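Local coordinates for protein PelD (PDB 4EU0) that binds the second messenger cyclic di-GMP through its GGDEF-like domain, as an effector in pellicle formation, at residues Leu218-Leu228 with Leu285-Gln295. Numbering follows the deposited sequence.
Sequences LRNDEGRRVLL and LFNECGLNDQQ
L291 packs its forked end on L218 of a beta-hairpin, strands 214-219 and 225-231, in the GGDEF-like domain of PelD; the chain leaving helix 280-288 runs alongside edge strand 214-219 here. The L218 and L291 side chains meet at about a right angle, CD1 of L218 lying 3.7 Å from CD1 of L291. Leucine suits both places because its forked end can touch several neighbours: CD2 of L291 also faces CB of N220, while its CD1 approaches CD2 of L228. L228 in turn sets CD1 against CD2 of L285, 3.7 Å away, tying the helix to the same apolar patch.

Polar bonds border this patch, and carboxamides suit them by offering both an acceptor oxygen and a donor NH2. N220 begins the type I turn N220-G223, and its OD1 accepts from E222 N, an Asx turn, and from R224 N on the opposite face of the carboxamide plane. With chi1 at 74°, CG sits between the backbone N and the carbonyl carbon, and ND2 donates to C289 O at 3.3 Å. D221 N donates to G290 O; G290, the first residue to leave helical phi/psi, has positive phi, which suits glycine. Q295, extended beyond CG, reaches the edge strand: OE1 accepts from N292 N, a water links NE2 to R219 N, and NE2 donates to R219 O at 2.7 Å, with that oxygen almost exactly in the Q295 amide plane.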
loop_
_atom_site.group_PDB
_atom_site.type_symbol
_atom_site.label_atom_id
_atom_site.label_comp_id
_atom_site.label_asym_id
_atom_site.label_seq_id
_atom_site.Cartn_x
_atom_site.Cartn_y
_atom_site.Cartn_z
ATOM N N LEU A 218 -13.670 1.720 15.364
ATOM C CA LEU A 218 -13.288 1.167 16.662
ATOM C C LEU A 218 -14.000 1.871 17.803
ATOM O O LEU A 218 -14.585 2.938 17.622
ATOM C CB LEU A 218 -11.769 1.300 16.863
ATOM C CG LEU A 218 -10.837 0.623 15.850
ATOM C CD1 LEU A 218 -9.411 1.047 16.096
ATOM C CD2 LEU A 218 -10.970 -0.889 15.906
ATOM N N ARG A 219 -13.957 1.249 18.979
ATOM C CA ARG A 219 -14.354 1.900 20.218
ATOM C C ARG A 219 -13.122 1.978 21.107
ATOM O O ARG A 219 -12.452 0.975 21.312
ATOM C CB ARG A 219 -15.463 1.105 20.917
ATOM C CG ARG A 219 -16.793 1.108 20.172
ATOM C CD ARG A 219 -17.591 2.370 20.490
ATOM N NE ARG A 219 -18.916 2.366 19.868
ATOM C CZ ARG A 219 -19.936 3.115 20.275
ATOM N NH1 ARG A 219 -19.799 3.922 21.322
ATOM N NH2 ARG A 219 -21.102 3.048 19.642
ATOM N N ASN A 220 -12.813 3.161 21.629
ATOM C CA ASN A 220 -11.648 3.284 22.512
ATOM C C ASN A 220 -11.943 2.915 23.972
ATOM O O ASN A 220 -13.059 2.498 24.302
ATOM C CB ASN A 220 -10.969 4.660 22.374
ATOM C CG ASN A 220 -11.745 5.799 23.030
ATOM O OD1 ASN A 220 -12.757 5.601 23.713
ATOM N ND2 ASN A 220 -11.259 7.017 22.818
ATOM N N ASP A 221 -10.941 3.068 24.835
ATOM C CA ASP A 221 -11.057 2.663 26.238
ATOM C C ASP A 221 -12.024 3.525 27.061
ATOM O O ASP A 221 -12.369 3.167 28.188
ATOM C CB ASP A 221 -9.670 2.610 26.898
ATOM C CG ASP A 221 -9.002 3.975 26.990
ATOM O OD1 ASP A 221 -9.478 4.942 26.353
ATOM O OD2 ASP A 221 -7.992 4.077 27.718
ATOM N N GLU A 222 -12.452 4.653 26.500
ATOM C CA GLU A 222 -13.466 5.499 27.133
ATOM C C GLU A 222 -14.861 5.189 26.570
ATOM O O GLU A 222 -15.851 5.823 26.947
ATOM C CB GLU A 222 -13.126 6.982 26.951
ATOM C CG GLU A 222 -11.780 7.413 27.557
ATOM C CD GLU A 222 -11.813 7.559 29.065
ATOM O OE1 GLU A 222 -12.348 8.577 29.558
ATOM O OE2 GLU A 222 -11.282 6.667 29.764
ATOM N N GLY A 223 -14.922 4.212 25.666
ATOM C CA GLY A 223 -16.182 3.765 25.068
ATOM C C GLY A 223 -16.658 4.592 23.885
ATOM O O GLY A 223 -17.795 4.431 23.425
ATOM N N ARG A 224 -15.790 5.469 23.387
ATOM C CA ARG A 224 -16.157 6.376 22.305
ATOM C C ARG A 224 -15.823 5.796 20.951
ATOM O O ARG A 224 -14.853 5.038 20.807
ATOM C CB ARG A 224 -15.465 7.726 22.472
ATOM C CG ARG A 224 -15.917 8.476 23.706
ATOM C CD ARG A 224 -15.575 9.926 23.582
ATOM N NE ARG A 224 -14.253 10.225 24.106
ATOM C CZ ARG A 224 -14.014 11.065 25.108
ATOM N NH1 ARG A 224 -15.011 11.703 25.710
ATOM N NH2 ARG A 224 -12.768 11.267 25.507
ATOM N N ARG A 225 -16.631 6.155 19.959
ATOM C CA ARG A 225 -16.348 5.791 18.577
ATOM C C ARG A 225 -15.071 6.493 18.145
ATOM O O ARG A 225 -14.899 7.695 18.370
ATOM C CB ARG A 225 -17.493 6.224 17.660
ATOM C CG ARG A 225 -18.839 5.610 17.977
ATOM C CD ARG A 225 -19.925 6.259 17.109
ATOM N NE ARG A 225 -21.243 5.646 17.314
ATOM C CZ ARG A 225 -21.678 4.563 16.677
ATOM N NH1 ARG A 225 -20.906 3.946 15.789
ATOM N NH2 ARG A 225 -22.894 4.084 16.928
ATOM N N VAL A 226 -14.168 5.733 17.536
ATOM C CA VAL A 226 -12.986 6.305 16.906
ATOM C C VAL A 226 -12.948 5.745 15.500
ATOM O O VAL A 226 -12.992 4.521 15.328
ATOM C CB VAL A 226 -11.677 5.909 17.626
ATOM C CG1 VAL A 226 -10.459 6.348 16.807
ATOM C CG2 VAL A 226 -11.625 6.484 19.045
ATOM N N LEU A 227 -12.901 6.636 14.511
ATOM C CA LEU A 227 -12.689 6.219 13.137
ATOM C C LEU A 227 -11.272 6.562 12.717
ATOM O O LEU A 227 -10.897 7.737 12.649
ATOM C CB LEU A 227 -13.697 6.858 12.193
ATOM C CG LEU A 227 -13.559 6.324 10.760
ATOM C CD1 LEU A 227 -14.107 4.895 10.633
ATOM C CD2 LEU A 227 -14.286 7.211 9.822
ATOM N N LEU A 228 -10.485 5.525 12.456
ATOM C CA LEU A 228 -9.134 5.696 11.955
ATOM C C LEU A 228 -9.185 5.731 10.444
ATOM O O LEU A 228 -9.867 4.913 9.818
ATOM C CB LEU A 228 -8.297 4.499 12.376
ATOM C CG LEU A 228 -6.841 4.603 12.782
ATOM C CD1 LEU A 228 -6.473 5.930 13.464
ATOM C CD2 LEU A 228 -6.590 3.382 13.690
ATOM N N LEU A 285 -1.557 5.895 18.836
ATOM C CA LEU A 285 -2.721 5.006 18.808
ATOM C C LEU A 285 -3.117 4.448 20.172
ATOM O O LEU A 285 -4.306 4.397 20.477
ATOM C CB LEU A 285 -2.529 3.867 17.797
ATOM C CG LEU A 285 -2.446 4.264 16.320
ATOM C CD1 LEU A 285 -2.088 3.040 15.472
ATOM C CD2 LEU A 285 -3.736 4.911 15.813
ATOM N N PHE A 286 -2.137 4.047 20.994
ATOM C CA PHE A 286 -2.427 3.332 22.249
ATOM C C PHE A 286 -2.575 4.203 23.494
ATOM O O PHE A 286 -3.079 3.739 24.532
ATOM C CB PHE A 286 -1.388 2.231 22.521
ATOM C CG PHE A 286 -1.334 1.162 21.467
ATOM C CD1 PHE A 286 -2.417 0.929 20.622
ATOM C CD2 PHE A 286 -0.199 0.373 21.331
ATOM C CE1 PHE A 286 -2.359 -0.057 19.649
ATOM C CE2 PHE A 286 -0.133 -0.626 20.364
ATOM C CZ PHE A 286 -1.219 -0.842 19.524
ATOM N N ASN A 287 -2.087 5.437 23.417
ATOM C CA ASN A 287 -2.240 6.386 24.508
ATOM C C ASN A 287 -3.222 7.488 24.117
ATOM O O ASN A 287 -4.274 7.643 24.743
ATOM C CB ASN A 287 -0.883 6.964 24.926
ATOM C CG ASN A 287 -1.002 8.033 26.003
ATOM O OD1 ASN A 287 -1.517 9.123 25.757
ATOM N ND2 ASN A 287 -0.511 7.729 27.195
ATOM N N GLU A 288 -2.885 8.236 23.071
ATOM C CA GLU A 288 -3.690 9.388 22.668
ATOM C C GLU A 288 -5.096 9.007 22.208
ATOM O O GLU A 288 -6.070 9.639 22.621
ATOM C CB GLU A 288 -2.984 10.205 21.590
ATOM C CG GLU A 288 -1.636 10.772 22.014
ATOM C CD GLU A 288 -1.043 11.681 20.968
ATOM O OE1 GLU A 288 -0.058 11.271 20.315
ATOM O OE2 GLU A 288 -1.571 12.800 20.781
ATOM N N CYS A 289 -5.197 7.977 21.367
ATOM C CA CYS A 289 -6.491 7.536 20.841
ATOM C C CYS A 289 -7.179 6.517 21.744
ATOM O O CYS A 289 -8.350 6.199 21.539
ATOM C CB CYS A 289 -6.353 6.967 19.425
ATOM S SG CYS A 289 -5.758 8.145 18.203
ATOM N N GLY A 290 -6.444 6.000 22.729
ATOM C CA GLY A 290 -6.995 5.079 23.719
ATOM C C GLY A 290 -7.299 3.703 23.163
ATOM O O GLY A 290 -8.228 3.035 23.622
ATOM N N LEU A 291 -6.514 3.286 22.173
ATOM C CA LEU A 291 -6.704 1.994 21.524
ATOM C C LEU A 291 -5.706 0.985 22.080
ATOM O O LEU A 291 -4.892 1.317 22.951
ATOM C CB LEU A 291 -6.567 2.127 19.999
ATOM C CG LEU A 291 -7.404 3.201 19.281
ATOM C CD1 LEU A 291 -7.026 3.309 17.809
ATOM C CD2 LEU A 291 -8.906 2.935 19.428
ATOM N N ASN A 292 -5.783 -0.252 21.596
ATOM C CA ASN A 292 -4.872 -1.311 22.051
ATOM C C ASN A 292 -4.395 -2.212 20.916
ATOM O O ASN A 292 -4.913 -2.147 19.803
ATOM C CB ASN A 292 -5.480 -2.129 23.204
ATOM C CG ASN A 292 -6.769 -2.836 22.817
ATOM O OD1 ASN A 292 -6.831 -3.553 21.817
ATOM N ND2 ASN A 292 -7.808 -2.642 23.622
ATOM N N ASP A 293 -3.407 -3.055 21.213
ATOM C CA ASP A 293 -2.785 -3.924 20.212
ATOM C C ASP A 293 -3.709 -5.014 19.659
ATOM O O ASP A 293 -3.369 -5.678 18.678
ATOM C CB ASP A 293 -1.489 -4.539 20.768
ATOM C CG ASP A 293 -1.715 -5.365 22.026
ATOM O OD1 ASP A 293 -2.643 -5.061 22.809
ATOM O OD2 ASP A 293 -0.943 -6.317 22.245
ATOM N N GLN A 294 -4.871 -5.192 20.286
ATOM C CA GLN A 294 -5.870 -6.136 19.786
ATOM C C GLN A 294 -6.711 -5.503 18.680
ATOM O O GLN A 294 -7.316 -6.211 17.869
ATOM C CB GLN A 294 -6.767 -6.649 20.921
ATOM C CG GLN A 294 -6.021 -7.229 22.133
ATOM C CD GLN A 294 -5.116 -8.420 21.805
ATOM O OE1 GLN A 294 -5.359 -9.173 20.856
ATOM N NE2 GLN A 294 -4.070 -8.598 22.608
ATOM N N GLN A 295 -6.725 -4.171 18.651
ATOM C CA GLN A 295 -7.512 -3.391 17.694
ATOM C C GLN A 295 -6.709 -2.971 16.464
ATOM O O GLN A 295 -7.215 -3.013 15.338
ATOM C CB GLN A 295 -8.085 -2.146 18.377
ATOM C CG GLN A 295 -9.176 -2.434 19.385
ATOM C CD GLN A 295 -9.569 -1.209 20.182
ATOM O OE1 GLN A 295 -8.730 -0.572 20.826
ATOM N NE2 GLN A 295 -10.852 -0.879 20.157
HETATM O O HOH W 1 -13.181 -1.591 18.873
#